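Local coordinates for desulfoferrodoxin (Rbo) (Treponema pallidum subsp. pallidum str. Nichols, PDB 1Y07), which probably reduces superoxide at a mononuclear iron centre, as a class III superoxide reductase of the desulfoferrodoxin family, at residues D44-K47 / E48-P52. Numbering follows the deposited sequence.
With FE (Fe (III) ion), chain H.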
# COMPACT_ATOMS: atom_id res chain seq x y z
N ASP B 44 -5.40 10.53 25.28
CA ASP B 44 -6.05 9.40 25.93
C ASP B 44 -7.52 9.35 25.57
O ASP B 44 -8.01 8.31 25.16
CB ASP B 44 -5.94 9.49 27.46
CG ASP B 44 -4.67 8.85 28.02
OD1 ASP B 44 -4.15 7.87 27.42
OD2 ASP B 44 -4.13 9.27 29.08
N ALA B 45 -8.20 10.48 25.73
CA ALA B 45 -9.67 10.54 25.56
C ALA B 45 -10.14 10.20 24.14
O ALA B 45 -11.26 9.72 23.96
CB ALA B 45 -10.20 11.91 25.96
N ALA B 46 -9.30 10.46 23.14
CA ALA B 46 -9.60 10.05 21.76
C ALA B 46 -9.31 8.55 21.47
O ALA B 46 -9.74 8.04 20.43
CB ALA B 46 -8.85 10.96 20.74
N LYS B 47 -8.60 7.87 22.38
CA LYS B 47 -8.14 6.47 22.19
C LYS B 47 -9.27 5.51 21.93
O LYS B 47 -9.15 4.63 21.09
CB LYS B 47 -7.42 5.93 23.43
CG LYS B 47 -5.90 6.09 23.54
CD LYS B 47 -5.31 7.19 22.71
CE LYS B 47 -3.80 7.34 22.98
NZ LYS B 47 -3.45 7.69 24.39
N GLU B 48 -10.36 5.65 22.70
CA GLU B 48 -11.48 4.70 22.64
C GLU B 48 -12.14 4.60 21.26
O GLU B 48 -12.50 3.51 20.82
CB GLU B 48 -12.56 5.05 23.69
CG GLU B 48 -12.21 4.59 25.10
CD GLU B 48 -13.36 4.77 26.09
OE1 GLU B 48 -14.55 4.75 25.68
OE2 GLU B 48 -13.05 4.94 27.29
N LYS B 49 -12.34 5.75 20.61
CA LYS B 49 -13.03 5.79 19.33
C LYS B 49 -12.03 5.72 18.16
O LYS B 49 -12.46 5.63 17.01
CB LYS B 49 -13.89 7.05 19.21
CG LYS B 49 -15.27 6.96 19.92
CD LYS B 49 -15.67 8.29 20.57
CE LYS B 49 -16.98 8.86 20.02
NZ LYS B 49 -18.21 8.34 20.68
N HIS B 50 -10.71 5.73 18.42
CA HIS B 50 -9.73 5.85 17.31
C HIS B 50 -8.64 4.79 17.20
O HIS B 50 -8.18 4.56 16.07
CB HIS B 50 -9.08 7.26 17.25
CG HIS B 50 -10.03 8.35 16.84
ND1 HIS B 50 -10.76 9.09 17.75
CD2 HIS B 50 -10.40 8.78 15.60
CE1 HIS B 50 -11.54 9.93 17.10
NE2 HIS B 50 -11.38 9.73 15.79
N ILE B 51 -8.23 4.14 18.29
CA ILE B 51 -7.23 3.07 18.17
C ILE B 51 -7.80 1.81 17.50
O ILE B 51 -8.77 1.25 18.00
CB ILE B 51 -6.60 2.71 19.54
CG1 ILE B 51 -5.77 3.89 20.03
CG2 ILE B 51 -5.78 1.41 19.44
CD1 ILE B 51 -5.09 3.61 21.26
N PRO B 52 -7.17 1.33 16.42
CA PRO B 52 -7.62 0.13 15.71
C PRO B 52 -7.44 -1.12 16.58
O PRO B 52 -6.40 -1.29 17.24
CB PRO B 52 -6.76 0.10 14.42
CG PRO B 52 -5.69 1.01 14.61
CD PRO B 52 -5.98 1.90 15.78
FE FE H . -12.67 11.06 14.50
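H50 and A46 meet through a side-chain to backbone hydrogen bond. H50 ND1 donates to A46 O at 3.1 Å, and the acceptor lies in the plane of the imidazole ring. The donor sits on a lone pair of the carbonyl, with an N-H...O angle of 147°. H50 has its CG beside its own backbone N (chi1 -69°), which turns the ND1 edge of the ring toward the A46 carbonyl. The other ring nitrogen, H50 NE2, binds the iron at 2.3 Å. The A46 carbonyl is thus a second-shell group that helps fix the rotation of the ligand ring. By accepting from ND1 it may also make the imidazole a stronger electron donor to the metal.

Two backbone bonds converge on K47 O. I51 N donates to K47 O at 3.0 Å in a nearly linear bond. H50 N reaches K47 O from the same face at 3.3 Å, well above the carbonyl plane. They wind residues 47-51 into a short, weakly bonded helical turn that leads into strand 52-57.

A salt bridge joins K47 to D44 across the type I beta turn D44-K47. The K47 chain bends at chi2 (22°) and chi4, and K47 NZ makes a weak hydrogen bond to D44 OD1 at 3.1 Å. The apolar part of K47 crosses I51, with K47 CG tight against I51 CD1 at 3.5 Å.

W125 stacks on the H50 ring. H70, H76, H122 and C119 complete the four-histidine, one-cysteine iron site characteristic of superoxide reductases.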